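Local coordinates for protein gamma-glutamyltranspeptidase (Ggt) (Helicobacter pylori 26695, PDB 5BPK) that probably transfers or hydrolyses the gamma-glutamyl group of glutathione and related compounds, as a member of the N-terminal nucleophile (Ntn) hydrolase superfamily, at residues Val89-Leu92 against Glu96-Ala99; Met143-Lys148 against Val261-Pro266; Ala61-Val66 against Ser156-Pro161; Gly85-Ile90 against Pro281-Gly286. All blocks are in the same frame, centred on the assembly; numbering follows the deposited sequence.

Three of the four contacts are built on one antiparallel sheet, ordered within this chain 85-91, 97-102, 262-271, 274-278 and extended beyond 85-91 by a strand of the other chain. Contact 1 is the hairpin 85-91/97-102; contact 4 uses the same first strand, sharing Val89 and Ile90, and ties it to the lead-in of helix 285-296, with centres about 12 Å apart. Contact 2, centred about 10 Å from contact 1, lays helix 139-150 against strand 262-271. Contact 3, about 15 Å from contact 2, joins helices 61-75 and 155-168, both of which touch helix 139-150. Along the chain, contact 1 closes before contact 2 opens, whereas contacts 2 and 3 interleave, bringing sequence-distant segments together.

Contact 1 (Val89-Leu92 against Glu96-Ala99); sequences VIHL and ENVA. With EDO (1,2-ethanediol), chain P.
Glu96 meets Leu92 where the hairpin begins to pair. Glu96 O takes a nearly straight bond from Leu92 N (2.9 Å), while Glu96 CB lies beside Leu92 CD1 and the carboxylate leads away from the partner strand. Next comes Asn97, in a non-hydrogen-bonded pair with His91, and here the side chains supply the bond the backbones do not. His91 ND1 donates to Asn97 OD1 over a short 2.6 Å. The oxygen sits in the imidazole plane, but the donor is tilted 27° from the amide's carbonyl plane, and the two flat groups are turned 33° from each other. With CG anti to the backbone N (chi1 170°), the ring of His91 is carried to this amide. Val98 follows in a hydrogen-bonded pair with Ile90: Ile90 N to Val98 O and Val98 N to Ile90 O are both 2.9 Å, and on the face carrying these two side chains Val98 CG2 packs on Ile90 CB at 3.8 Å. Ala99 forms a non-hydrogen-bonded pair with Val89, on the face of His91 and Asn97, and the ladder continues beyond. A strand of the other chain pairs with Val89 to His91 and continues the sheet. Because ND1 donates to Asn97, the bond probably fixes a proton there and limits rotation of the buried ring, whose NE2 is hydrogen-bonded to O2 of a 1,2-ethanediol, probably from the crystallisation liquor.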
loop_
_atom_site.group_PDB
_atom_site.type_symbol
_atom_site.label_atom_id
_atom_site.label_comp_id
_atom_site.label_asym_id
_atom_site.label_seq_id
_atom_site.Cartn_x
_atom_site.Cartn_y
_atom_site.Cartn_z
ATOM N N VAL A 89 7.997 6.655 -0.755
ATOM C CA VAL A 89 8.067 8.101 -0.756
ATOM C C VAL A 89 9.134 8.482 0.283
ATOM O O VAL A 89 9.114 8.016 1.439
ATOM C CB VAL A 89 6.677 8.717 -0.493
ATOM C CG1 VAL A 89 6.772 10.193 -0.158
ATOM C CG2 VAL A 89 5.792 8.513 -1.710
ATOM N N ILE A 90 10.089 9.305 -0.145
ATOM C CA ILE A 90 11.283 9.554 0.653
ATOM C C ILE A 90 11.517 11.050 0.769
ATOM O O ILE A 90 11.485 11.751 -0.235
ATOM C CB ILE A 90 12.522 8.906 0.019
ATOM C CG1 ILE A 90 12.335 7.381 -0.089
ATOM C CG2 ILE A 90 13.771 9.263 0.841
ATOM C CD1 ILE A 90 13.368 6.670 -0.960
ATOM N N HIS A 91 11.726 11.525 1.995
ATOM C CA HIS A 91 12.163 12.896 2.244
ATOM C C HIS A 91 13.589 12.809 2.765
ATOM O O HIS A 91 13.850 12.102 3.732
ATOM C CB HIS A 91 11.254 13.602 3.255
ATOM C CG HIS A 91 11.793 14.917 3.723
ATOM N ND1 HIS A 91 11.550 16.103 3.064
ATOM C CD2 HIS A 91 12.596 15.226 4.767
ATOM C CE1 HIS A 91 12.171 17.087 3.692
ATOM N NE2 HIS A 91 12.812 16.583 4.729
ATOM N N LEU A 92 14.504 13.500 2.089
ATOM C CA LEU A 92 15.918 13.465 2.425
ATOM C C LEU A 92 16.267 14.646 3.308
ATOM O O LEU A 92 15.596 15.693 3.286
ATOM C CB LEU A 92 16.769 13.506 1.163
ATOM C CG LEU A 92 16.621 12.321 0.204
ATOM C CD1 LEU A 92 17.425 12.582 -1.055
ATOM C CD2 LEU A 92 17.055 11.043 0.888
ATOM N N GLU A 96 15.107 17.394 -0.253
ATOM C CA GLU A 96 14.572 16.789 -1.469
ATOM C C GLU A 96 13.468 15.796 -1.121
ATOM O O GLU A 96 13.553 15.069 -0.119
ATOM C CB GLU A 96 15.667 16.060 -2.252
ATOM C CG GLU A 96 15.551 16.222 -3.743
ATOM C CD GLU A 96 16.179 17.514 -4.212
ATOM O OE1 GLU A 96 15.433 18.468 -4.523
ATOM O OE2 GLU A 96 17.427 17.577 -4.241
ATOM N N ASN A 97 12.437 15.771 -1.950
ATOM C CA ASN A 97 11.386 14.761 -1.833
ATOM C C ASN A 97 11.308 13.969 -3.127
ATOM O O ASN A 97 11.229 14.548 -4.212
ATOM C CB ASN A 97 10.040 15.415 -1.534
ATOM C CG ASN A 97 10.067 16.238 -0.269
ATOM O OD1 ASN A 97 10.200 15.705 0.838
ATOM N ND2 ASN A 97 9.957 17.546 -0.422
ATOM N N VAL A 98 11.367 12.644 -3.019
ATOM C CA VAL A 98 11.375 11.793 -4.199
ATOM C C VAL A 98 10.435 10.627 -3.989
ATOM O O VAL A 98 10.102 10.292 -2.849
ATOM C CB VAL A 98 12.801 11.280 -4.513
ATOM C CG1 VAL A 98 13.769 12.464 -4.677
ATOM C CG2 VAL A 98 13.279 10.338 -3.433
ATOM N N ALA A 99 9.968 10.050 -5.089
ATOM C CA ALA A 99 9.073 8.895 -5.049
ATOM C C ALA A 99 9.704 7.795 -5.876
ATOM O O ALA A 99 10.126 8.036 -7.010
ATOM C CB ALA A 99 7.715 9.251 -5.599
HETATM C C1 EDO P . 13.373 16.710 7.802
HETATM O O1 EDO P . 13.187 16.844 9.229
HETATM C C2 EDO P . 14.738 17.223 7.359
HETATM O O2 EDO P . 14.643 18.087 6.209
#

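Contact 2 (Met143-Lys148 against Val261-Pro266); sequences MEAMLK and VKWRKP. With EDO (1,2-ethanediol), chain M.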
loop_
_atom_site.group_PDB
_atom_site.type_symbol
_atom_site.label_atom_id
_atom_site.label_comp_id
_atom_site.label_asym_id
_atom_site.label_seq_id
_atom_site.Cartn_x
_atom_site.Cartn_y
_atom_site.Cartn_z
ATOM N N MET A 143 14.205 -2.284 -3.553
ATOM C CA MET A 143 15.083 -2.293 -2.382
ATOM C C MET A 143 16.499 -1.900 -2.767
ATOM O O MET A 143 17.113 -1.059 -2.102
ATOM C CB MET A 143 15.104 -3.664 -1.696
ATOM C CG MET A 143 13.779 -4.104 -1.075
ATOM S SD MET A 143 13.075 -2.995 0.163
ATOM C CE MET A 143 11.704 -2.311 -0.743
ATOM N N GLU A 144 17.010 -2.480 -3.852
ATOM C CA GLU A 144 18.378 -2.182 -4.269
ATOM C C GLU A 144 18.530 -0.727 -4.730
ATOM O O GLU A 144 19.520 -0.057 -4.403
ATOM C CB GLU A 144 18.842 -3.131 -5.372
ATOM C CG GLU A 144 20.317 -2.949 -5.700
ATOM C CD GLU A 144 20.792 -3.866 -6.797
ATOM O OE1 GLU A 144 21.401 -4.894 -6.459
ATOM O OE2 GLU A 144 20.547 -3.558 -7.986
ATOM N N ALA A 145 17.562 -0.246 -5.499
ATOM C CA ALA A 145 17.586 1.124 -6.012
ATOM C C ALA A 145 17.692 2.159 -4.893
ATOM O O ALA A 145 18.531 3.068 -4.954
ATOM C CB ALA A 145 16.356 1.391 -6.870
ATOM N N MET A 146 16.865 2.036 -3.859
ATOM C CA MET A 146 16.947 3.027 -2.780
ATOM C C MET A 146 18.238 2.875 -1.968
ATOM O O MET A 146 18.846 3.872 -1.593
ATOM C CB MET A 146 15.692 3.078 -1.898
ATOM C CG MET A 146 15.405 1.911 -1.017
ATOM S SD MET A 146 13.892 2.322 -0.094
ATOM C CE MET A 146 12.790 1.033 -0.638
ATOM N N LEU A 147 18.689 1.645 -1.744
ATOM C CA LEU A 147 19.943 1.439 -1.022
ATOM C C LEU A 147 21.119 2.060 -1.771
ATOM O O LEU A 147 21.940 2.780 -1.182
ATOM C CB LEU A 147 20.209 -0.049 -0.824
ATOM C CG LEU A 147 21.380 -0.353 0.105
ATOM C CD1 LEU A 147 21.123 0.223 1.501
ATOM C CD2 LEU A 147 21.619 -1.844 0.159
ATOM N N LYS A 148 21.199 1.786 -3.069
ATOM C CA LYS A 148 22.285 2.321 -3.887
ATOM C C LYS A 148 22.309 3.846 -3.915
ATOM O O LYS A 148 23.373 4.443 -3.804
ATOM C CB LYS A 148 22.243 1.758 -5.306
ATOM C CG LYS A 148 22.834 0.368 -5.408
ATOM C CD LYS A 148 23.025 -0.068 -6.866
ATOM C CE LYS A 148 23.754 -1.407 -6.956
ATOM N NZ LYS A 148 24.195 -1.727 -8.346
ATOM N N VAL A 261 12.904 0.045 -12.117
ATOM C CA VAL A 261 12.276 1.020 -11.203
ATOM C C VAL A 261 12.275 2.376 -11.885
ATOM O O VAL A 261 13.004 2.590 -12.853
ATOM C CB VAL A 261 12.993 1.158 -9.816
ATOM C CG1 VAL A 261 13.056 -0.193 -9.096
ATOM C CG2 VAL A 261 14.380 1.793 -9.955
ATOM N N LYS A 262 11.437 3.282 -11.392
ATOM C CA LYS A 262 11.454 4.663 -11.834
ATOM C C LYS A 262 11.452 5.601 -10.645
ATOM O O LYS A 262 10.610 5.497 -9.755
ATOM C CB LYS A 262 10.273 4.952 -12.739
ATOM C CG LYS A 262 10.412 4.219 -14.078
ATOM C CD LYS A 262 9.440 4.702 -15.124
ATOM C CE LYS A 262 9.624 6.168 -15.467
ATOM N NZ LYS A 262 8.997 6.500 -16.782
ATOM N N TRP A 263 12.428 6.502 -10.616
ATOM C CA TRP A 263 12.399 7.614 -9.678
ATOM C C TRP A 263 11.515 8.701 -10.254
ATOM O O TRP A 263 11.801 9.249 -11.324
ATOM C CB TRP A 263 13.796 8.163 -9.432
ATOM C CG TRP A 263 14.690 7.202 -8.751
ATOM C CD1 TRP A 263 15.641 6.413 -9.327
ATOM C CD2 TRP A 263 14.724 6.917 -7.351
ATOM N NE1 TRP A 263 16.263 5.649 -8.372
ATOM C CE2 TRP A 263 15.730 5.943 -7.145
ATOM C CE3 TRP A 263 14.017 7.400 -6.246
ATOM C CZ2 TRP A 263 16.040 5.444 -5.874
ATOM C CZ3 TRP A 263 14.330 6.911 -4.994
ATOM C CH2 TRP A 263 15.327 5.936 -4.818
ATOM N N ARG A 264 10.430 8.996 -9.552
ATOM C CA ARG A 264 9.432 9.931 -10.027
ATOM C C ARG A 264 9.311 11.093 -9.063
ATOM O O ARG A 264 9.638 10.979 -7.877
ATOM C CB ARG A 264 8.081 9.237 -10.163
ATOM C CG ARG A 264 8.099 7.990 -11.051
ATOM C CD ARG A 264 6.697 7.579 -11.377
ATOM N NE ARG A 264 6.533 6.352 -12.154
ATOM C CZ ARG A 264 6.322 6.306 -13.471
ATOM N NH1 ARG A 264 6.321 7.413 -14.199
ATOM N NH2 ARG A 264 6.111 5.133 -14.067
ATOM N N LYS A 265 8.789 12.201 -9.566
ATOM C CA LYS A 265 8.386 13.290 -8.706
ATOM C C LYS A 265 7.156 12.852 -7.918
ATOM O O LYS A 265 6.233 12.255 -8.485
ATOM C CB LYS A 265 8.059 14.523 -9.521
ATOM C CG LYS A 265 9.269 15.158 -10.186
ATOM C CD LYS A 265 8.874 16.465 -10.836
ATOM C CE LYS A 265 10.012 17.090 -11.617
ATOM N NZ LYS A 265 9.577 18.366 -12.259
ATOM N N PRO A 266 7.159 13.090 -6.601
ATOM C CA PRO A 266 5.940 12.847 -5.852
ATOM C C PRO A 266 4.868 13.846 -6.238
ATOM O O PRO A 266 5.170 14.895 -6.817
ATOM C CB PRO A 266 6.358 13.069 -4.392
ATOM C CG PRO A 266 7.544 13.918 -4.445
ATOM C CD PRO A 266 8.197 13.749 -5.785
HETATM C C1 EDO M . 18.711 2.858 -9.199
HETATM O O1 EDO M . 17.756 3.510 -10.037
HETATM C C2 EDO M . 19.015 3.736 -7.990
HETATM O O2 EDO M . 20.195 3.280 -7.315
#
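With CG anti to its carbonyl carbon (chi1 -66°), Trp263 sends the six-membered end of its ring system to the helix segment Met143-Lys148. Val261 reaches the same helix by a different route: at chi1 -58° its CG2 falls between backbone N and carbonyl carbon and meets Ala145 CB at 3.7 Å. The indole arrives edge-on. Trp263 CZ2 lies 3.6 Å from Ala145 O, which sits in the ring plane, and the neighbouring CH2 of Trp263 lies 3.9 Å from Met146 CA, also near that plane. Met146 CB is close to CH2 as well, whereas the rest of its side chain leads away from the strand segment. This is helix-on-sheet packing within the Ntn-hydrolase fold: helix 139-150 lies over one face of the antiparallel sheet, and Trp263, on strand 262-271, packs between them. Tyr150, farther along the same helix, meets the indole edge-to-face, and Lys149 makes a cation-pi contact with it; Leu100 of the adjoining strand touches both Val261 and Trp263. The polar edge of the indole is engaged by a 1,2-ethanediol molecule, probably from the crystallisation liquor. Trp263 NE1 donates to O1 of the diol at 3.1 Å along a bent path (143°), and O2 of the diol donates to Ala145 O at 2.9 Å.

Contact 3 (Ala61-Val66 against Ser156-Pro161); sequences AIDAAV and SQLIDP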
loop_
_atom_site.group_PDB
_atom_site.type_symbol
_atom_site.label_atom_id
_atom_site.label_comp_id
_atom_site.label_asym_id
_atom_site.label_seq_id
_atom_site.Cartn_x
_atom_site.Cartn_y
_atom_site.Cartn_z
ATOM N N ALA A 61 17.481 6.103 7.530
ATOM C CA ALA A 61 16.109 5.630 7.342
ATOM C C ALA A 61 15.979 4.681 6.140
ATOM O O ALA A 61 15.142 3.770 6.158
ATOM C CB ALA A 61 15.155 6.808 7.216
ATOM N N ILE A 62 16.796 4.896 5.105
ATOM C CA ILE A 62 16.764 4.049 3.926
ATOM C C ILE A 62 17.333 2.663 4.247
ATOM O O ILE A 62 16.747 1.649 3.876
ATOM C CB ILE A 62 17.498 4.682 2.723
ATOM C CG1 ILE A 62 16.738 5.912 2.181
ATOM C CG2 ILE A 62 17.722 3.642 1.615
ATOM C CD1 ILE A 62 16.904 7.193 2.980
ATOM N N ASP A 63 18.489 2.628 4.913
ATOM C CA ASP A 63 19.070 1.358 5.367
ATOM C C ASP A 63 18.023 0.537 6.134
ATOM O O ASP A 63 17.825 -0.644 5.854
ATOM C CB ASP A 63 20.280 1.589 6.268
ATOM C CG ASP A 63 21.408 2.338 5.577
ATOM O OD1 ASP A 63 21.742 2.015 4.411
ATOM O OD2 ASP A 63 21.977 3.246 6.219
ATOM N N ALA A 64 17.349 1.177 7.089
ATOM C CA ALA A 64 16.350 0.502 7.917
ATOM C C ALA A 64 15.187 0.021 7.051
ATOM O O ALA A 64 14.705 -1.086 7.232
ATOM C CB ALA A 64 15.838 1.433 9.015
ATOM N N ALA A 65 14.741 0.863 6.121
ATOM C CA ALA A 65 13.631 0.514 5.234
ATOM C C ALA A 65 13.954 -0.703 4.367
ATOM O O ALA A 65 13.096 -1.559 4.135
ATOM C CB ALA A 65 13.241 1.709 4.371
ATOM N N VAL A 66 15.194 -0.791 3.897
ATOM C CA VAL A 66 15.628 -1.939 3.108
ATOM C C VAL A 66 15.647 -3.223 3.954
ATOM O O VAL A 66 15.134 -4.270 3.529
ATOM C CB VAL A 66 16.992 -1.655 2.418
ATOM C CG1 VAL A 66 17.591 -2.955 1.828
ATOM C CG2 VAL A 66 16.808 -0.562 1.339
ATOM N N SER A 156 24.474 -6.916 2.314
ATOM C CA SER A 156 24.675 -8.128 3.134
ATOM C C SER A 156 24.248 -7.950 4.594
ATOM O O SER A 156 23.585 -8.830 5.174
ATOM C CB SER A 156 26.136 -8.608 3.064
ATOM O OG SER A 156 27.039 -7.616 3.532
ATOM N N GLN A 157 24.611 -6.817 5.185
ATOM C CA GLN A 157 24.249 -6.515 6.568
ATOM C C GLN A 157 22.738 -6.412 6.726
ATOM O O GLN A 157 22.182 -6.826 7.744
ATOM C CB GLN A 157 24.834 -5.177 7.026
ATOM C CG GLN A 157 26.337 -5.033 7.005
ATOM C CD GLN A 157 26.749 -3.630 7.420
ATOM O OE1 GLN A 157 26.775 -3.309 8.609
ATOM N NE2 GLN A 157 27.041 -2.777 6.438
ATOM N N LEU A 158 22.089 -5.824 5.727
ATOM C CA LEU A 158 20.666 -5.507 5.819
ATOM C C LEU A 158 19.774 -6.704 5.512
ATOM O O LEU A 158 18.650 -6.789 6.025
ATOM C CB LEU A 158 20.335 -4.323 4.906
ATOM C CG LEU A 158 21.078 -3.022 5.220
ATOM C CD1 LEU A 158 20.757 -1.980 4.155
ATOM C CD2 LEU A 158 20.794 -2.487 6.628
ATOM N N ILE A 159 20.272 -7.635 4.702
ATOM C CA ILE A 159 19.490 -8.815 4.302
ATOM C C ILE A 159 19.759 -10.039 5.191
ATOM O O ILE A 159 18.945 -10.959 5.252
ATOM C CB ILE A 159 19.725 -9.155 2.799
ATOM C CG1 ILE A 159 18.571 -9.993 2.227
ATOM C CG2 ILE A 159 21.098 -9.854 2.586
ATOM C CD1 ILE A 159 18.551 -10.009 0.717
ATOM N N ASP A 160 20.887 -10.050 5.893
ATOM C CA ASP A 160 21.215 -11.186 6.752
ATOM C C ASP A 160 20.113 -11.535 7.763
ATOM O O ASP A 160 19.831 -12.716 7.956
ATOM C CB ASP A 160 22.552 -10.978 7.484
ATOM C CG ASP A 160 23.757 -11.465 6.678
ATOM O OD1 ASP A 160 23.589 -12.132 5.638
ATOM O OD2 ASP A 160 24.887 -11.178 7.107
ATOM N N PRO A 161 19.478 -10.526 8.404
ATOM C CA PRO A 161 18.436 -10.909 9.374
ATOM C C PRO A 161 17.278 -11.679 8.744
ATOM O O PRO A 161 16.773 -12.643 9.328
ATOM C CB PRO A 161 17.964 -9.563 9.934
ATOM C CG PRO A 161 19.179 -8.699 9.838
ATOM C CD PRO A 161 19.838 -9.098 8.540
#
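Leu158 projects from helix 155-168 onto helix 61-75 and, of the residues Ser156-Pro161, is the one whose side chain meets Ala61-Val66. Both methyls straddle one backbone carbonyl, Leu158 CD1 and CD2 each lying 3.6 Å from Asp63 O. Leu158 CD2 also rests 4.1 Å from Asp63 CB. Leu158 CD1 reaches further along the helix, to Val66 CG1 at 4.0 Å, where the two side chains run at about a right angle. An extended chain serves this reach: CG is anti to the carbonyl carbon of Leu158 (chi1 -60°) and chi2 of 174° holds the branch out toward the other helix. In the next shell, Leu147 of helix 139-150 packs on both Leu158 and Asp63, while Val54 of helix 45-56 touches the same two residues, making a junction of four helices. The carboxylate of Asp63 faces other partners. Its OD2 is bonded to Thr152 OG1 and Asn60 N, and its OD1 to Lys153 N, which ties the start of helix 61-75 to the turn ahead of helix 155-168. A buried acid is therefore held by three hydrogen bonds, two of them from backbone N-H groups, and these would be expected to stabilise its charged form, while the aliphatic contact between Ala61-Val66 and Ser156-Pro161 comes down to one leucine seated over a helical turn.

Contact 4 (Gly85-Ile90 against Pro281-Gly286); sequences GGFAVI and PPSSGG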
loop_
_atom_site.group_PDB
_atom_site.type_symbol
_atom_site.label_atom_id
_atom_site.label_comp_id
_atom_site.label_asym_id
_atom_site.label_seq_id
_atom_site.Cartn_x
_atom_site.Cartn_y
_atom_site.Cartn_z
ATOM N N GLY A 85 5.523 -5.837 -5.484
ATOM C CA GLY A 85 6.046 -4.510 -5.790
ATOM C C GLY A 85 5.394 -3.468 -4.910
ATOM O O GLY A 85 4.583 -3.785 -4.017
ATOM N N GLY A 86 5.742 -2.213 -5.147
ATOM C CA GLY A 86 5.234 -1.149 -4.305
ATOM C C GLY A 86 5.878 0.187 -4.588
ATOM O O GLY A 86 6.437 0.392 -5.655
ATOM N N PHE A 87 5.775 1.084 -3.611
ATOM C CA PHE A 87 6.232 2.460 -3.722
ATOM C C PHE A 87 6.940 2.896 -2.451
ATOM O O PHE A 87 6.553 2.498 -1.339
ATOM C CB PHE A 87 5.042 3.396 -3.941
ATOM C CG PHE A 87 4.190 3.037 -5.124
ATOM C CD1 PHE A 87 4.639 3.273 -6.415
ATOM C CD2 PHE A 87 2.939 2.480 -4.943
ATOM C CE1 PHE A 87 3.845 2.933 -7.517
ATOM C CE2 PHE A 87 2.126 2.150 -6.037
ATOM C CZ PHE A 87 2.590 2.379 -7.329
ATOM N N ALA A 88 7.922 3.775 -2.602
ATOM C CA ALA A 88 8.561 4.415 -1.450
ATOM C C ALA A 88 8.569 5.908 -1.689
ATOM O O ALA A 88 9.064 6.368 -2.716
ATOM C CB ALA A 88 9.984 3.931 -1.262
ATOM N N VAL A 89 7.997 6.655 -0.755
ATOM C CA VAL A 89 8.067 8.101 -0.756
ATOM C C VAL A 89 9.134 8.482 0.283
ATOM O O VAL A 89 9.114 8.016 1.439
ATOM C CB VAL A 89 6.677 8.717 -0.493
ATOM C CG1 VAL A 89 6.772 10.193 -0.158
ATOM C CG2 VAL A 89 5.792 8.513 -1.710
ATOM N N ILE A 90 10.089 9.305 -0.145
ATOM C CA ILE A 90 11.283 9.554 0.653
ATOM C C ILE A 90 11.517 11.050 0.769
ATOM O O ILE A 90 11.485 11.751 -0.235
ATOM C CB ILE A 90 12.522 8.906 0.019
ATOM C CG1 ILE A 90 12.335 7.381 -0.089
ATOM C CG2 ILE A 90 13.771 9.263 0.841
ATOM C CD1 ILE A 90 13.368 6.670 -0.960
ATOM N N PRO A 281 1.317 8.920 -10.110
ATOM C CA PRO A 281 1.085 7.777 -10.981
ATOM C C PRO A 281 2.346 6.929 -11.132
ATOM O O PRO A 281 3.436 7.473 -11.284
ATOM C CB PRO A 281 0.667 8.433 -12.298
ATOM C CG PRO A 281 -0.121 9.620 -11.828
ATOM C CD PRO A 281 0.694 10.140 -10.657
ATOM N N PRO A 282 2.209 5.595 -11.118
ATOM C CA PRO A 282 1.019 4.780 -11.328
ATOM C C PRO A 282 0.143 4.487 -10.109
ATOM O O PRO A 282 -0.744 3.644 -10.203
ATOM C CB PRO A 282 1.601 3.487 -11.895
ATOM C CG PRO A 282 2.884 3.365 -11.191
ATOM C CD PRO A 282 3.418 4.761 -11.087
ATOM N N SER A 283 0.361 5.179 -8.997
ATOM C CA SER A 283 -0.671 5.223 -7.967
ATOM C C SER A 283 -1.630 6.392 -8.202
ATOM O O SER A 283 -1.232 7.440 -8.706
ATOM C CB SER A 283 -0.086 5.322 -6.574
ATOM O OG SER A 283 -1.111 5.089 -5.641
ATOM N N SER A 284 -2.889 6.182 -7.829
ATOM C CA SER A 284 -3.898 7.229 -7.748
ATOM C C SER A 284 -3.931 7.820 -6.337
ATOM O O SER A 284 -4.571 8.848 -6.104
ATOM C CB SER A 284 -5.277 6.630 -8.048
ATOM O OG SER A 284 -5.673 5.727 -7.021
ATOM N N GLY A 285 -3.239 7.177 -5.399
ATOM C CA GLY A 285 -3.422 7.481 -3.983
ATOM C C GLY A 285 -3.087 8.904 -3.574
ATOM O O GLY A 285 -3.898 9.590 -2.956
ATOM N N GLY A 286 -1.893 9.347 -3.936
ATOM C CA GLY A 286 -1.450 10.694 -3.583
ATOM C C GLY A 286 -2.335 11.775 -4.188
ATOM O O GLY A 286 -2.662 12.780 -3.532
#
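The loop that leads into helix 285-296 is joined here to strand 85-91 by way of Phe87, whose side chain comes within about 6 Å (nearest atoms) of the bound ligand (2S)-amino[(5S)-4,5-dihydro-1,2-oxazol-5-yl]acetic acid, probably derived from acivicin. The CB of Phe87 points toward the loop, and with CG anti to the carbonyl carbon (chi1 -55°) the far end of the ring meets it through three atoms. Phe87 CE1 is 3.8 Å from Pro282 CG, which lies near the ring plane at its edge, so the proline meets the rim of the phenyl group. On the other side of CZ, Phe87 CE2 is 3.9 Å from Ser283 CB, which approaches obliquely. Phe87 CZ itself sits between the two residues, 3.9 Å from Ser283 N. The peptide bond before Pro282 is cis, which turns the chain sharply just where it meets the ring. Strand 85-91 is an edge strand of this chain's sheet, but a strand of the other chain pairs with Gly85 to Ile90, so the sheet of this Ntn-hydrolase runs on across the interface. The loop also meets the other chain: Ser283 OG bonds to Met74 O and Ser284 OG to Ser72 O of that neighbouring chain, and Arg69 of the neighbouring chain packs on Pro282. Within the turn leading into the helix, Ser283 OG, anti to the backbone N (chi1 -168°), accepts a capping bond from Gly285 N at 3.0 Å with an angle of 163°.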